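Local coordinates for catechol 1,2-dioxygenase (Pseudomonas putida, PDB 2AZQ), which catalyses the intradiol ring cleavage of catechol by dioxygen, giving cis,cis-muconate, with a ferric iron at its active site, at the interface of chains A and B. Coordinates in Å, arbitrary orientation; residue numbers count along the deposited sequence, not the author numbering. Chains: chain A/B, catechol 1,2-dioxygenase.

Contact 1: the interface of chains A and B. Residues chain A 3, 5, 11, 42, 45-46; chain B 83, 87.
This is a largely apolar patch of the two-fold interface between two copies of the enzyme, in which the N-terminal loop and helix 28-49 of chain A meet helix 80-94 of chain B, helping to hold the deposited dimer together. Chain B supplies two side chains one helical turn apart, B:Phe83 and B:Leu87; chain A receives them with the loop residue A:Ile5 and with A:Ala42, A:Ile45 and A:Glu46 of helix 28-49. The ethyl arm of A:Ile5 runs antiparallel to the phenylalanine side chain and comes obliquely over the rim of its ring, CD1 lying 3.6 Å from CE1 of B:Phe83. With CG1 set between backbone N and carbonyl carbon (chi1 79°), this arm is directed to the ring and CG2 toward B:Leu87, whose CD1 lies 4.1 Å from that methyl. The fork of B:Leu87 divides its contacts. Its CD2 meets CG2 of A:Ile45 at 3.9 Å, whereas CD1 lies 3.6 Å from the carboxylate oxygen OE1 of A:Glu46. That oxygen, carried out on an extended chain, also sits in the plane of the B:Phe83 ring, at its edge, 3.7 Å from CZ, where the positive rim of the ring would probably favour it; carboxylate and ring planes are turned 57° apart. Within chain A, the backbone N of A:Ile5 donates a nearly straight hydrogen bond (170° at H) to this same OE1, 2.8 Å away, from above the carboxylate plane, tying the N-terminal loop to helix 28-49. On the ring face opposite A:Ile5, the methyl CB of A:Ala42 stands almost directly over CZ of B:Phe83, 4.1 Å away.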
loop_
_atom_site.group_PDB
_atom_site.type_symbol
_atom_site.label_atom_id
_atom_site.label_comp_id
_atom_site.label_asym_id
_atom_site.label_seq_id
_atom_site.Cartn_x
_atom_site.Cartn_y
_atom_site.Cartn_z
ATOM N N VAL A 3 -11.897 9.166 23.373
ATOM C CA VAL A 3 -10.537 9.120 24.012
ATOM C C VAL A 3 -9.396 9.495 23.090
ATOM O O VAL A 3 -9.199 8.874 22.050
ATOM C CB VAL A 3 -10.218 7.741 24.588
ATOM C CG1 VAL A 3 -10.562 7.718 26.054
ATOM C CG2 VAL A 3 -10.996 6.660 23.826
ATOM N N ILE A 5 -5.214 10.176 23.046
ATOM C CA ILE A 5 -3.950 10.038 23.764
ATOM C C ILE A 5 -2.819 10.599 22.906
ATOM O O ILE A 5 -1.724 10.877 23.398
ATOM C CB ILE A 5 -3.646 8.553 24.101
ATOM C CG1 ILE A 5 -3.106 7.815 22.875
ATOM C CG2 ILE A 5 -4.913 7.879 24.586
ATOM C CD1 ILE A 5 -2.718 6.384 23.140
ATOM N N ILE A 11 2.839 10.124 24.118
ATOM C CA ILE A 11 2.716 9.601 22.757
ATOM C C ILE A 11 3.556 10.375 21.726
ATOM O O ILE A 11 4.016 9.807 20.760
ATOM C CB ILE A 11 1.215 9.575 22.287
ATOM C CG1 ILE A 11 0.394 8.676 23.203
ATOM C CG2 ILE A 11 1.100 9.073 20.868
ATOM C CD1 ILE A 11 0.958 7.265 23.358
ATOM N N ALA A 42 -2.712 8.849 13.486
ATOM C CA ALA A 42 -3.244 8.690 14.822
ATOM C C ALA A 42 -4.503 9.542 15.052
ATOM O O ALA A 42 -5.459 9.087 15.691
ATOM C CB ALA A 42 -2.182 9.058 15.830
ATOM N N ILE A 45 -7.684 8.105 13.335
ATOM C CA ILE A 45 -8.129 7.035 14.192
ATOM C C ILE A 45 -8.845 7.572 15.426
ATOM O O ILE A 45 -9.828 7.001 15.873
ATOM C CB ILE A 45 -6.941 6.152 14.606
ATOM C CG1 ILE A 45 -6.344 5.496 13.360
ATOM C CG2 ILE A 45 -7.383 5.127 15.638
ATOM C CD1 ILE A 45 -4.982 4.870 13.593
ATOM N N GLU A 46 -8.371 8.674 15.980
ATOM C CA GLU A 46 -9.024 9.218 17.158
ATOM C C GLU A 46 -10.213 10.123 16.863
ATOM O O GLU A 46 -11.131 10.212 17.666
ATOM C CB GLU A 46 -8.003 9.947 18.038
ATOM C CG GLU A 46 -7.151 9.005 18.908
ATOM C CD GLU A 46 -6.010 9.716 19.610
ATOM O OE1 GLU A 46 -5.342 9.087 20.460
ATOM O OE2 GLU A 46 -5.770 10.902 19.301
ATOM N N PHE B 83 0.562 1.305 19.199
ATOM C CA PHE B 83 -0.319 2.434 19.450
ATOM C C PHE B 83 -1.787 2.011 19.593
ATOM O O PHE B 83 -2.530 2.573 20.412
ATOM C CB PHE B 83 -0.214 3.467 18.330
ATOM C CG PHE B 83 -1.250 4.554 18.434
ATOM C CD1 PHE B 83 -1.169 5.523 19.432
ATOM C CD2 PHE B 83 -2.376 4.537 17.604
ATOM C CE1 PHE B 83 -2.189 6.455 19.612
ATOM C CE2 PHE B 83 -3.406 5.476 17.777
ATOM C CZ PHE B 83 -3.307 6.434 18.786
ATOM N N LEU B 87 -4.314 2.612 22.883
ATOM C CA LEU B 87 -5.610 3.255 22.775
ATOM C C LEU B 87 -6.681 2.288 23.258
ATOM O O LEU B 87 -7.698 2.706 23.799
ATOM C CB LEU B 87 -5.870 3.661 21.311
ATOM C CG LEU B 87 -7.065 4.565 20.989
ATOM C CD1 LEU B 87 -6.825 5.946 21.569
ATOM C CD2 LEU B 87 -7.234 4.682 19.482
#

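Contact 2: the interface of chains A and B. Residues chain A 75, 78, 80; chain B 38, 41, 55.
The start of helix 80-94 in chain A, with the loop residue A:Leu78 just before it, packs here against helices 28-49 and 52-68 of chain B, a mainly helical, apolar part of the interface of the deposited dimer. A:Ile80 hides the most surface among these residues, 44 Å², and its two branches go to different helices. The ethyl branch faces helix 28-49: CG1 lies 3.8 Å from CD2 of B:Leu38, and the terminal CD1 is 3.9 Å from the methyl CG2 of B:Thr41, the two side chains crossing at about a right angle. The threonine presents this methyl because CG2 stands anti to its backbone N, while OG1 is placed beside that N (chi1 -70°). The other branch, methyl CG2 of A:Ile80, points to the far end of the B:Phe55 ring on helix 52-68; the modelled separation from CZ is too short to be trusted, so the closeness of that approach is doubtful. Replacing A:Ile80 by an alanine would probably deprive the B:Leu38 and B:Thr41 methyls of their ethyl-arm partner, opening a gap between helix 80-94 and the partner's helix 28-49. B:Leu38 also extends over the loop, where its CD2 lies 4.0 Å from CB of A:Leu78 and 3.6 Å from the A:Leu78 carbonyl oxygen O.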
loop_
_atom_site.group_PDB
_atom_site.type_symbol
_atom_site.label_atom_id
_atom_site.label_comp_id
_atom_site.label_asym_id
_atom_site.label_seq_id
_atom_site.Cartn_x
_atom_site.Cartn_y
_atom_site.Cartn_z
ATOM N N ALA A 75 -4.423 6.446 -6.796
ATOM C CA ALA A 75 -4.121 7.872 -6.576
ATOM C C ALA A 75 -4.861 8.635 -7.674
ATOM O O ALA A 75 -5.366 9.739 -7.478
ATOM C CB ALA A 75 -2.581 8.141 -6.653
ATOM N N LEU A 78 -8.684 8.652 -6.871
ATOM C CA LEU A 78 -9.063 9.513 -5.764
ATOM C C LEU A 78 -8.792 10.991 -6.069
ATOM O O LEU A 78 -8.986 11.870 -5.221
ATOM C CB LEU A 78 -8.380 9.065 -4.467
ATOM C CG LEU A 78 -8.679 7.615 -4.075
ATOM C CD1 LEU A 78 -8.559 7.494 -2.586
ATOM C CD2 LEU A 78 -10.076 7.202 -4.450
ATOM N N ILE A 80 -6.028 12.362 -6.598
ATOM C CA ILE A 80 -4.718 12.752 -6.079
ATOM C C ILE A 80 -3.775 13.153 -7.236
ATOM O O ILE A 80 -3.016 14.112 -7.145
ATOM C CB ILE A 80 -4.114 11.574 -5.223
ATOM C CG1 ILE A 80 -4.587 11.644 -3.766
ATOM C CG2 ILE A 80 -2.605 11.583 -5.306
ATOM C CD1 ILE A 80 -4.051 12.871 -3.036
ATOM N N LEU B 38 -8.119 12.416 2.197
ATOM C CA LEU B 38 -7.697 13.318 1.120
ATOM C C LEU B 38 -7.282 14.734 1.571
ATOM O O LEU B 38 -6.315 15.272 1.053
ATOM C CB LEU B 38 -8.782 13.417 0.038
ATOM C CG LEU B 38 -9.014 12.195 -0.862
ATOM C CD1 LEU B 38 -10.311 12.411 -1.662
ATOM C CD2 LEU B 38 -7.803 11.954 -1.772
ATOM N N THR B 41 -3.887 14.217 3.429
ATOM C CA THR B 41 -2.810 13.909 2.501
ATOM C C THR B 41 -2.363 15.171 1.770
ATOM O O THR B 41 -1.166 15.438 1.628
ATOM C CB THR B 41 -3.245 12.816 1.504
ATOM O OG1 THR B 41 -3.352 11.578 2.205
ATOM C CG2 THR B 41 -2.221 12.648 0.387
ATOM N N PHE B 55 6.573 11.928 -4.062
ATOM C CA PHE B 55 5.224 11.404 -4.124
ATOM C C PHE B 55 5.137 10.114 -4.899
ATOM O O PHE B 55 4.479 9.171 -4.441
ATOM C CB PHE B 55 4.271 12.397 -4.769
ATOM C CG PHE B 55 2.883 11.902 -4.826
ATOM C CD1 PHE B 55 2.023 12.117 -3.778
ATOM C CD2 PHE B 55 2.456 11.116 -5.891
ATOM C CE1 PHE B 55 0.755 11.561 -3.777
ATOM C CE2 PHE B 55 1.189 10.553 -5.895
ATOM C CZ PHE B 55 0.341 10.782 -4.826
#

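The C-alpha centres of contact 1 and contact 2 are about 23 Å apart, yet both use helices 28-49 and 80-94 with the chains exchanged. Contact 1 pairs helix 28-49 of chain A with helix 80-94 of chain B; contact 2 sets the start of helix 80-94 of chain A against helix 28-49 of chain B and adds helix 52-68. Because the interface is two-fold symmetric, each patch has a twin, so contact 1 and the twin of contact 2 follow each other along one helix pair, and the two-fold repeats that pair on the other side.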